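Peptide amidase (Stenotrophomonas maltophilia, PDB 1M22) probably hydrolyses amide bonds, as a serine hydrolase of the amidase signature family. Local coordinates at residues 155-160 with 455-460; 169-174 with 195-200; 281-286 with 414-419. All blocks are in the same frame, centred on the assembly; numbering follows the deposited sequence.

Contact 1 (155-160 with 455-460)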
ATOM      1  N   PRO A 155      -4.920   0.587  15.378  1.00  6.20           N
ATOM      2  CA  PRO A 155      -4.626  -0.192  16.585  1.00  7.38           C
ATOM      3  C   PRO A 155      -3.879   0.542  17.693  1.00  6.98           C
ATOM      4  O   PRO A 155      -3.871   0.089  18.842  1.00  9.33           O
ATOM      5  CB  PRO A 155      -3.850  -1.389  16.040  1.00  7.51           C
ATOM      6  CG  PRO A 155      -3.107  -0.800  14.878  1.00  7.21           C
ATOM      7  CD  PRO A 155      -4.142   0.098  14.224  1.00  6.43           C
ATOM      8  N   TYR A 156      -3.253   1.666  17.363  1.00  6.63           N
ATOM      9  CA  TYR A 156      -2.518   2.431  18.365  1.00  6.87           C
ATOM     10  C   TYR A 156      -3.457   3.245  19.250  1.00  9.12           C
ATOM     11  O   TYR A 156      -3.101   3.618  20.365  1.00 11.11           O
ATOM     12  CB  TYR A 156      -1.476   3.338  17.697  1.00  7.84           C
ATOM     13  CG  TYR A 156      -0.324   2.554  17.105  1.00  7.01           C
ATOM     14  CD1 TYR A 156      -0.435   1.952  15.853  1.00  8.08           C
ATOM     15  CD2 TYR A 156       0.844   2.343  17.839  1.00  8.40           C
ATOM     16  CE1 TYR A 156       0.590   1.151  15.348  1.00  6.64           C
ATOM     17  CE2 TYR A 156       1.872   1.544  17.344  1.00  8.03           C
ATOM     18  CZ  TYR A 156       1.736   0.951  16.100  1.00  6.75           C
ATOM     19  OH  TYR A 156       2.745   0.143  15.613  1.00  9.31           O
ATOM     20  N   ARG A 157      -4.656   3.505  18.743  1.00  7.75           N
ATOM     21  CA  ARG A 157      -5.690   4.245  19.468  1.00  8.97           C
ATOM     22  C   ARG A 157      -6.935   4.004  18.623  1.00  8.21           C
ATOM     23  O   ARG A 157      -7.141   4.667  17.609  1.00  7.53           O
ATOM     24  CB  ARG A 157      -5.333   5.724  19.526  1.00  9.35           C
ATOM     25  CG  ARG A 157      -6.187   6.547  20.455  1.00 12.85           C
ATOM     26  CD  ARG A 157      -5.521   7.906  20.579  1.00 16.08           C
ATOM     27  NE  ARG A 157      -4.804   7.971  21.812  1.00 20.33           N
ATOM     28  CZ  ARG A 157      -3.526   8.109  22.145  1.00 26.03           C
ATOM     29  NH1 ARG A 157      -2.483   8.237  21.333  1.00 23.38           N
ATOM     30  NH2 ARG A 157      -3.337   8.104  23.447  1.00 28.16           N
ATOM     31  N   ILE A 158      -7.764   3.055  19.050  1.00  8.91           N
ATOM     32  CA  ILE A 158      -8.934   2.652  18.271  1.00  8.96           C
ATOM     33  C   ILE A 158      -9.993   3.693  17.942  1.00  7.49           C
ATOM     34  O   ILE A 158     -10.864   3.447  17.112  1.00  9.21           O
ATOM     35  CB  ILE A 158      -9.601   1.392  18.889  1.00 10.58           C
ATOM     36  CG1 ILE A 158     -10.061   1.665  20.322  1.00 14.12           C
ATOM     37  CG2 ILE A 158      -8.615   0.234  18.862  1.00 13.48           C
ATOM     38  CD1 ILE A 158     -11.357   2.444  20.420  1.00 17.32           C
ATOM     39  N   SER A 159      -9.908   4.854  18.577  1.00  7.62           N
ATOM     40  CA  SER A 159     -10.839   5.939  18.301  1.00  7.65           C
ATOM     41  C   SER A 159     -10.326   6.743  17.106  1.00  7.81           C
ATOM     42  O   SER A 159     -11.049   7.565  16.537  1.00  8.74           O
ATOM     43  CB  SER A 159     -10.917   6.867  19.504  1.00  9.22           C
ATOM     44  OG  SER A 159      -9.616   7.333  19.832  1.00  9.19           O
ATOM     45  N   HIS A 160      -9.073   6.498  16.729  1.00  7.52           N
ATOM     46  CA  HIS A 160      -8.455   7.240  15.643  1.00  7.26           C
ATOM     47  C   HIS A 160      -8.366   6.531  14.304  1.00  6.08           C
ATOM     48  O   HIS A 160      -8.480   5.311  14.205  1.00  7.00           O
ATOM     49  CB  HIS A 160      -7.085   7.758  16.095  1.00  7.70           C
ATOM     50  CG  HIS A 160      -7.179   8.803  17.164  1.00  7.32           C
ATOM     51  ND1 HIS A 160      -6.389   9.933  17.188  1.00 11.46           N
ATOM     52  CD2 HIS A 160      -8.005   8.902  18.234  1.00  6.83           C
ATOM     53  CE1 HIS A 160      -6.727  10.682  18.223  1.00  8.03           C
ATOM     54  NE2 HIS A 160      -7.706  10.078  18.873  1.00 12.17           N
ATOM     55  N   ASP A 455       3.065  11.657  20.712  1.00 15.44           N
ATOM     56  CA  ASP A 455       1.953  11.388  21.616  1.00 17.34           C
ATOM     57  C   ASP A 455       1.410   9.968  21.450  1.00 14.51           C
ATOM     58  O   ASP A 455       0.200   9.744  21.534  1.00 16.14           O
ATOM     59  CB  ASP A 455       0.828  12.400  21.387  1.00 21.75           C
ATOM     60  CG  ASP A 455       1.263  13.828  21.653  1.00 27.30           C
ATOM     61  OD1 ASP A 455       1.775  14.099  22.759  1.00 31.12           O
ATOM     62  OD2 ASP A 455       1.087  14.682  20.757  1.00 31.67           O
ATOM     63  N   GLY A 456       2.306   9.016  21.204  1.00 13.24           N
ATOM     64  CA  GLY A 456       1.899   7.628  21.051  1.00 11.78           C
ATOM     65  C   GLY A 456       1.402   7.204  19.680  1.00 10.71           C
ATOM     66  O   GLY A 456       1.063   6.039  19.480  1.00 13.80           O
ATOM     67  N   LEU A 457       1.361   8.134  18.731  1.00  9.75           N
ATOM     68  CA  LEU A 457       0.890   7.826  17.383  1.00  9.10           C
ATOM     69  C   LEU A 457       2.074   7.806  16.412  1.00  8.36           C
ATOM     70  O   LEU A 457       2.885   8.730  16.390  1.00  9.01           O
ATOM     71  CB  LEU A 457      -0.150   8.863  16.955  1.00  7.91           C
ATOM     72  CG  LEU A 457      -1.392   8.929  17.861  1.00 10.60           C
ATOM     73  CD1 LEU A 457      -2.291  10.070  17.419  1.00 10.95           C
ATOM     74  CD2 LEU A 457      -2.142   7.603  17.813  1.00 11.79           C
ATOM     75  N   PRO A 458       2.181   6.749  15.593  1.00  7.09           N
ATOM     76  CA  PRO A 458       3.281   6.617  14.631  1.00  6.40           C
ATOM     77  C   PRO A 458       3.457   7.709  13.589  1.00  6.12           C
ATOM     78  O   PRO A 458       2.491   8.278  13.083  1.00  6.80           O
ATOM     79  CB  PRO A 458       3.001   5.275  13.963  1.00  7.47           C
ATOM     80  CG  PRO A 458       2.275   4.504  15.009  1.00  8.24           C
ATOM     81  CD  PRO A 458       1.337   5.540  15.581  1.00  6.95           C
ATOM     82  N   VAL A 459       4.722   7.954  13.264  1.00  6.27           N
ATOM     83  CA  VAL A 459       5.129   8.911  12.242  1.00  7.56           C
ATOM     84  C   VAL A 459       6.162   8.180  11.385  1.00  6.82           C
ATOM     85  O   VAL A 459       6.973   7.407  11.904  1.00  7.65           O
ATOM     86  CB  VAL A 459       5.785  10.170  12.853  1.00 11.07           C
ATOM     87  CG1 VAL A 459       6.318  11.069  11.749  1.00 15.38           C
ATOM     88  CG2 VAL A 459       4.771  10.924  13.696  1.00 14.66           C
ATOM     89  N   GLY A 460       6.123   8.412  10.079  1.00  6.82           N
ATOM     90  CA  GLY A 460       7.064   7.749   9.194  1.00  6.20           C
ATOM     91  C   GLY A 460       7.962   8.676   8.403  1.00  6.66           C
ATOM     92  O   GLY A 460       7.680   9.868   8.251  1.00  7.78           O
TER
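Pro458 lays its ring over one face of Tyr156 in a CH-pi contact: CG stands 3.5 Å from the centroid of the Tyr156 ring and almost exactly on its normal, so all six ring carbons see the proline at close to the same distance. CD follows beside it, 3.7 Å from Tyr156 CG. Chi1 of -70° sets Tyr156 CG anti to the carbonyl carbon, on the side of Pro458. The tyrosine hydroxyl is bonded to Arg488 O, which anchors the far end of the ring, and Gln453 and Pro490 also pack against this side chain. This is the tight end of the contact.

Next to it, buried Leu457 lies between the Arg157 and His160 side chains, crossing each at about a right angle. Its CD2 meets Arg157 NH1 at 3.6 Å, near the guanidinium plane, and its CD1 reaches His160 ND1 at 4.1 Å.

The solvent side is carried by Arg157 and Asp455, both exposed. Arg157 bends at chi3, and its NH1 gives the one hydrogen bond across the segments, to Asp455 O at 3.1 Å. The bond is moderately bent (138° at the hydrogen); it lies in the carbonyl plane, while the oxygen is tilted out of the guanidinium plane. Farther back, Arg157 CD rides 3.5 Å above the His160 ring plane, toward the rim. The Asp455 carboxylate turns away from this loop to a salt bridge with Arg287.

Residues 157-160 form a type I turn, closed by His160 N and Arg157 O. In the other segment, Asp455 and Gly456, both with positive phi, have the backbone angles of a type I' turn, the classic two-residue connection of a beta-hairpin, here joining antiparallel strands 446-454 and 457-464 of the central amidase sheet.

Contact 2 (169-174 with 195-200)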
ATOM      1  N   SER A 169      -5.005  -3.371   5.339  1.00  6.59           N
ATOM      2  CA  SER A 169      -3.700  -3.981   5.146  1.00  5.28           C
ATOM      3  C   SER A 169      -2.666  -3.407   6.107  1.00  6.26           C
ATOM      4  O   SER A 169      -1.876  -4.153   6.681  1.00  7.32           O
ATOM      5  CB  SER A 169      -3.236  -3.817   3.699  1.00  6.69           C
ATOM      6  OG  SER A 169      -3.939  -4.712   2.849  1.00  9.16           O
ATOM      7  N   ALA A 170      -2.679  -2.091   6.296  1.00  5.40           N
ATOM      8  CA  ALA A 170      -1.731  -1.456   7.205  1.00  5.77           C
ATOM      9  C   ALA A 170      -2.009  -1.875   8.647  1.00  6.17           C
ATOM     10  O   ALA A 170      -1.094  -2.247   9.384  1.00  5.69           O
ATOM     11  CB  ALA A 170      -1.812   0.060   7.075  1.00  6.02           C
ATOM     12  N   VAL A 171      -3.277  -1.825   9.043  1.00  5.95           N
ATOM     13  CA  VAL A 171      -3.661  -2.199  10.397  1.00  5.80           C
ATOM     14  C   VAL A 171      -3.346  -3.665  10.679  1.00  5.76           C
ATOM     15  O   VAL A 171      -2.814  -3.996  11.739  1.00  6.40           O
ATOM     16  CB  VAL A 171      -5.163  -1.944  10.633  1.00  5.89           C
ATOM     17  CG1 VAL A 171      -5.601  -2.558  11.957  1.00  7.68           C
ATOM     18  CG2 VAL A 171      -5.432  -0.447  10.637  1.00  6.28           C
ATOM     19  N   ALA A 172      -3.657  -4.544   9.731  1.00  6.03           N
ATOM     20  CA  ALA A 172      -3.394  -5.968   9.921  1.00  5.75           C
ATOM     21  C   ALA A 172      -1.912  -6.247  10.159  1.00  6.27           C
ATOM     22  O   ALA A 172      -1.550  -7.034  11.033  1.00  6.62           O
ATOM     23  CB  ALA A 172      -3.888  -6.753   8.719  1.00  6.94           C
ATOM     24  N   VAL A 173      -1.049  -5.606   9.382  1.00  6.61           N
ATOM     25  CA  VAL A 173       0.379  -5.815   9.552  1.00  7.52           C
ATOM     26  C   VAL A 173       0.856  -5.246  10.891  1.00  6.48           C
ATOM     27  O   VAL A 173       1.649  -5.872  11.597  1.00  6.54           O
ATOM     28  CB  VAL A 173       1.166  -5.175   8.384  1.00  9.64           C
ATOM     29  CG1 VAL A 173       2.657  -5.202   8.672  1.00 11.81           C
ATOM     30  CG2 VAL A 173       0.866  -5.933   7.095  1.00 10.52           C
ATOM     31  N   ALA A 174       0.360  -4.066  11.250  1.00  5.52           N
ATOM     32  CA  ALA A 174       0.750  -3.431  12.507  1.00  5.34           C
ATOM     33  C   ALA A 174       0.301  -4.231  13.725  1.00  5.05           C
ATOM     34  O   ALA A 174       0.980  -4.235  14.750  1.00  6.63           O
ATOM     35  CB  ALA A 174       0.169  -2.024  12.578  1.00  6.67           C
ATOM     36  N   ALA A 195       2.421   4.724   7.214  1.00  5.00           N
ATOM     37  CA  ALA A 195       3.025   5.621   8.195  1.00  6.03           C
ATOM     38  C   ALA A 195       2.124   5.821   9.414  1.00  5.93           C
ATOM     39  O   ALA A 195       2.593   5.795  10.555  1.00  6.26           O
ATOM     40  CB  ALA A 195       3.333   6.971   7.549  1.00  6.39           C
ATOM     41  N   ILE A 196       0.836   6.025   9.158  1.00  6.02           N
ATOM     42  CA  ILE A 196      -0.158   6.259  10.205  1.00  4.68           C
ATOM     43  C   ILE A 196      -0.276   5.082  11.176  1.00  5.90           C
ATOM     44  O   ILE A 196      -0.591   5.272  12.359  1.00  6.38           O
ATOM     45  CB  ILE A 196      -1.528   6.574   9.543  1.00  5.60           C
ATOM     46  CG1 ILE A 196      -1.496   7.985   8.945  1.00  7.51           C
ATOM     47  CG2 ILE A 196      -2.675   6.412  10.547  1.00  6.31           C
ATOM     48  CD1 ILE A 196      -1.530   9.100   9.971  1.00  8.94           C
ATOM     49  N   ASN A 197      -0.008   3.878  10.682  1.00  5.66           N
ATOM     50  CA  ASN A 197      -0.088   2.675  11.504  1.00  6.25           C
ATOM     51  C   ASN A 197       1.275   2.073  11.862  1.00  5.86           C
ATOM     52  O   ASN A 197       1.369   0.905  12.236  1.00  6.37           O
ATOM     53  CB  ASN A 197      -0.984   1.640  10.815  1.00  5.10           C
ATOM     54  CG  ASN A 197      -2.430   2.100  10.719  1.00  7.09           C
ATOM     55  OD1 ASN A 197      -3.162   2.096  11.714  1.00  8.52           O
ATOM     56  ND2 ASN A 197      -2.847   2.513   9.528  1.00  6.61           N
ATOM     57  N   GLY A 198       2.331   2.874  11.732  1.00  5.11           N
ATOM     58  CA  GLY A 198       3.663   2.434  12.114  1.00  5.70           C
ATOM     59  C   GLY A 198       4.304   1.251  11.420  1.00  5.24           C
ATOM     60  O   GLY A 198       5.025   0.476  12.058  1.00  6.26           O
ATOM     61  N   VAL A 199       4.071   1.116  10.119  1.00  4.99           N
ATOM     62  CA  VAL A 199       4.658   0.019   9.361  1.00  4.79           C
ATOM     63  C   VAL A 199       5.310   0.530   8.086  1.00  5.20           C
ATOM     64  O   VAL A 199       5.219   1.717   7.755  1.00  6.17           O
ATOM     65  CB  VAL A 199       3.605  -1.066   8.995  1.00  5.41           C
ATOM     66  CG1 VAL A 199       3.030  -1.680  10.264  1.00  6.85           C
ATOM     67  CG2 VAL A 199       2.498  -0.469   8.141  1.00  6.61           C
ATOM     68  N   VAL A 200       5.987  -0.375   7.390  1.00  5.03           N
ATOM     69  CA  VAL A 200       6.653  -0.049   6.140  1.00  5.14           C
ATOM     70  C   VAL A 200       5.665  -0.206   4.990  1.00  3.81           C
ATOM     71  O   VAL A 200       4.883  -1.162   4.949  1.00  5.85           O
ATOM     72  CB  VAL A 200       7.858  -0.993   5.894  1.00  5.60           C
ATOM     73  CG1 VAL A 200       8.449  -0.754   4.501  1.00  5.21           C
ATOM     74  CG2 VAL A 200       8.918  -0.781   6.969  1.00  6.36           C
TER
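Val199 and Asn197 are the two bumps that the turn after helix 191-196 presses into the side of helix 167-174. The first fits against the flank made by Ala170, Val173 and Ala174. Val199 CG1, anti to its own carbonyl carbon (chi1 -62°), rests on the backbone of the helix at 3.6 Å from Ala174 CA, and it also meets the methyl of Ala174 and, obliquely, Val173 CG1 at 3.9 Å. The other branch, CG2, sits over Ala170 O at 4.2 Å, one turn earlier. Small alanines at 170 and 174 make this side of the helix shallow enough for the valine to approach the main chain itself.

The fit is reciprocal: the Ala174 methyl fills the notch between Val199 and the backbone of Asn197, with Asn197 O only 3.2 Å from Ala174 CB. Such closeness to the turn comes with a Schellman motif that ends helix 191-196. Gly198, with positive phi, is its C-prime residue; Val199 N bonds Ala194 O and Gly198 N bonds Ala195 O, and the chain then swings into strand 200-203. The two helices belong to the core of the amidase fold, and Ala170 has its side chain about 9 Å from that of the active-site Lys86.

The second bump, the Asn197 amide, is flanked by two residues of the helix: ND2 lies 3.6 Å from Ala170 CB, and OD1 lies 3.6 Å from Val171 CG2. Neither is a hydrogen bond. The amide nitrogen instead donates to Pro193 O and Pro162 O, two bonds that fix the rotation of this buried group. Arg487 spans the far end, its NH1 bonded to Gly198 O and its NH2 to Ala174 O.

Contact 3 (281-286 with 414-419)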
ATOM      1  N   THR A 281       9.035  21.789   3.591  1.00 15.08           N
ATOM      2  CA  THR A 281       7.610  22.092   3.511  1.00 15.12           C
ATOM      3  C   THR A 281       7.140  22.329   4.939  1.00 14.25           C
ATOM      4  O   THR A 281       7.857  22.018   5.894  1.00 14.33           O
ATOM      5  CB  THR A 281       6.776  20.925   2.922  1.00 14.90           C
ATOM      6  OG1 THR A 281       6.574  19.921   3.924  1.00 14.25           O
ATOM      7  CG2 THR A 281       7.473  20.313   1.717  1.00 16.52           C
ATOM      8  N   PRO A 282       5.932  22.887   5.105  1.00 16.66           N
ATOM      9  CA  PRO A 282       5.383  23.157   6.437  1.00 16.05           C
ATOM     10  C   PRO A 282       5.261  21.916   7.321  1.00 14.73           C
ATOM     11  O   PRO A 282       5.159  22.028   8.541  1.00 15.49           O
ATOM     12  CB  PRO A 282       4.025  23.779   6.127  1.00 17.92           C
ATOM     13  CG  PRO A 282       4.283  24.503   4.845  1.00 18.67           C
ATOM     14  CD  PRO A 282       5.077  23.482   4.061  1.00 15.76           C
ATOM     15  N   LEU A 283       5.276  20.736   6.709  1.00 13.28           N
ATOM     16  CA  LEU A 283       5.153  19.499   7.473  1.00 13.00           C
ATOM     17  C   LEU A 283       6.316  19.318   8.447  1.00 12.36           C
ATOM     18  O   LEU A 283       6.189  18.618   9.452  1.00 12.34           O
ATOM     19  CB  LEU A 283       5.064  18.299   6.524  1.00 14.34           C
ATOM     20  CG  LEU A 283       4.668  16.953   7.137  1.00 13.21           C
ATOM     21  CD1 LEU A 283       3.340  17.083   7.877  1.00 15.10           C
ATOM     22  CD2 LEU A 283       4.562  15.905   6.032  1.00 14.19           C
ATOM     23  N   LEU A 284       7.449  19.952   8.155  1.00 12.51           N
ATOM     24  CA  LEU A 284       8.614  19.856   9.032  1.00 12.85           C
ATOM     25  C   LEU A 284       8.347  20.547  10.367  1.00 13.19           C
ATOM     26  O   LEU A 284       9.003  20.250  11.367  1.00 13.94           O
ATOM     27  CB  LEU A 284       9.838  20.504   8.376  1.00 13.23           C
ATOM     28  CG  LEU A 284      10.385  19.906   7.079  1.00 10.30           C
ATOM     29  CD1 LEU A 284      11.564  20.745   6.600  1.00 13.71           C
ATOM     30  CD2 LEU A 284      10.815  18.464   7.304  1.00 12.61           C
ATOM     31  N   LYS A 285       7.385  21.466  10.375  1.00 15.78           N
ATOM     32  CA  LYS A 285       7.047  22.208  11.588  1.00 17.26           C
ATOM     33  C   LYS A 285       5.764  21.720  12.252  1.00 16.60           C
ATOM     34  O   LYS A 285       5.243  22.361  13.164  1.00 16.76           O
ATOM     35  CB  LYS A 285       6.934  23.701  11.275  1.00 19.08           C
ATOM     36  CG  LYS A 285       8.160  24.283  10.585  1.00 24.34           C
ATOM     37  CD  LYS A 285       9.451  23.952  11.328  1.00 27.65           C
ATOM     38  CE  LYS A 285       9.490  24.571  12.717  1.00 30.43           C
ATOM     39  NZ  LYS A 285      10.757  24.232  13.429  1.00 29.72           N
ATOM     40  N   TYR A 286       5.257  20.586  11.783  1.00 14.60           N
ATOM     41  CA  TYR A 286       4.055  19.986  12.344  1.00 14.04           C
ATOM     42  C   TYR A 286       4.339  19.752  13.828  1.00 14.60           C
ATOM     43  O   TYR A 286       5.453  19.386  14.201  1.00 14.69           O
ATOM     44  CB  TYR A 286       3.777  18.671  11.606  1.00 14.26           C
ATOM     45  CG  TYR A 286       2.570  17.888  12.069  1.00 15.70           C
ATOM     46  CD1 TYR A 286       2.671  16.962  13.105  1.00 14.52           C
ATOM     47  CD2 TYR A 286       1.336  18.035  11.434  1.00 15.35           C
ATOM     48  CE1 TYR A 286       1.575  16.195  13.493  1.00 16.11           C
ATOM     49  CE2 TYR A 286       0.233  17.275  11.818  1.00 16.35           C
ATOM     50  CZ  TYR A 286       0.363  16.356  12.845  1.00 12.92           C
ATOM     51  OH  TYR A 286      -0.714  15.579  13.206  1.00 17.92           O
ATOM     52  N   VAL A 414      13.697  12.870   0.866  1.00  7.04           N
ATOM     53  CA  VAL A 414      13.051  12.365   2.070  1.00  7.69           C
ATOM     54  C   VAL A 414      12.265  13.463   2.768  1.00  8.13           C
ATOM     55  O   VAL A 414      12.525  14.654   2.578  1.00  7.85           O
ATOM     56  CB  VAL A 414      14.062  11.763   3.075  1.00  8.41           C
ATOM     57  CG1 VAL A 414      14.835  10.634   2.417  1.00  8.09           C
ATOM     58  CG2 VAL A 414      14.996  12.842   3.594  1.00  9.84           C
ATOM     59  N   ALA A 415      11.298  13.049   3.575  1.00  7.63           N
ATOM     60  CA  ALA A 415      10.455  13.981   4.307  1.00  8.49           C
ATOM     61  C   ALA A 415       9.540  13.182   5.210  1.00  7.26           C
ATOM     62  O   ALA A 415       9.429  11.965   5.069  1.00  7.63           O
ATOM     63  CB  ALA A 415       9.605  14.787   3.328  1.00  8.90           C
ATOM     64  N   PRO A 416       8.900  13.848   6.181  1.00  7.58           N
ATOM     65  CA  PRO A 416       7.989  13.088   7.040  1.00  7.57           C
ATOM     66  C   PRO A 416       6.893  12.671   6.056  1.00  6.98           C
ATOM     67  O   PRO A 416       6.557  13.436   5.151  1.00  8.20           O
ATOM     68  CB  PRO A 416       7.482  14.137   8.026  1.00  7.98           C
ATOM     69  CG  PRO A 416       8.596  15.139   8.079  1.00 10.89           C
ATOM     70  CD  PRO A 416       9.024  15.243   6.634  1.00  9.08           C
ATOM     71  N   THR A 417       6.340  11.475   6.210  1.00  6.91           N
ATOM     72  CA  THR A 417       5.306  11.015   5.291  1.00  5.57           C
ATOM     73  C   THR A 417       4.013  11.818   5.405  1.00  6.58           C
ATOM     74  O   THR A 417       3.443  12.254   4.402  1.00  8.58           O
ATOM     75  CB  THR A 417       5.009   9.527   5.529  1.00  7.06           C
ATOM     76  OG1 THR A 417       6.238   8.795   5.450  1.00  7.58           O
ATOM     77  CG2 THR A 417       4.032   8.992   4.486  1.00  7.41           C
ATOM     78  N   THR A 418       3.561  12.013   6.637  1.00  6.99           N
ATOM     79  CA  THR A 418       2.334  12.750   6.900  1.00  8.48           C
ATOM     80  C   THR A 418       2.295  13.063   8.394  1.00  8.36           C
ATOM     81  O   THR A 418       3.299  12.903   9.086  1.00  7.90           O
ATOM     82  CB  THR A 418       1.096  11.906   6.485  1.00  9.75           C
ATOM     83  OG1 THR A 418      -0.098  12.678   6.662  1.00 11.21           O
ATOM     84  CG2 THR A 418       1.003  10.624   7.314  1.00  9.70           C
ATOM     85  N   GLY A 419       1.150  13.531   8.883  1.00  8.92           N
ATOM     86  CA  GLY A 419       1.021  13.828  10.301  1.00  9.42           C
ATOM     87  C   GLY A 419       0.573  12.574  11.028  1.00  9.80           C
ATOM     88  O   GLY A 419       0.769  11.465  10.528  1.00 11.14           O
TER
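Chi1 of -169° puts Leu283 CG anti to the backbone N, and chi2 of 55° then sets the two methyls, with CD2 against Pro416; Tyr286 CG is likewise anti to its N (chi1 179°), and its ring faces Gly419 CA. The leucine and proline side chains slide past each other in opposite directions. Leu283 CD2 sits 4.0 Å from Pro416 CB and closer still, 3.3 Å, to Pro416 O, a methyl laid snugly against a carbonyl oxygen. Leu284 crosses the same proline at about a right angle, its CD2 3.7 Å from Pro416 CD, so two successive leucines of the 3-10 segment 282-285 grip one ring.

At the other end, Gly419 CA lies over the face of Tyr286 in a CH-pi contact, 4.0 Å from the ring centroid and displaced toward the hydroxyl end, with CZ nearest at 3.6 Å. No side chain stands between this backbone and the ring. Phe431 meets the ring edge-to-face. An ST turn, Leu283 N to Thr281 OG1, shapes the entry to the 3-10 segment.

No hydrogen bond joins the two segments. The polar ends of Thr417 and Thr418 turn to Thr448 and Glu434, so between the segments cohesion comes from apolar, methyl-carbonyl and CH-pi contacts, with the Tyr286 hydroxyl bond to Val420 N just beyond.

In the fold
Contact 2 is the most central and wholly buried, joining a helix to a helix end by small apolar groups fitted around a buried amide; contact 3 is also buried but farther out, tying a loop to the end of a strand; contact 1 reaches the surface and has the only hydrogen bond across its segments. Contacts 1 and 3 use neighbouring strands of one sheet, 457-464 and 412-416, linked by a probable hydrogen bond from Thr417 N to Gly460 O. Each of these two includes a CH-pi contact over a tyrosine face, absent from contact 2. The end of helix 191-196 and the turn after it pack on both: Ala195 and Gly198 touch Pro458, while Ile196 meets Thr418 and Gly419.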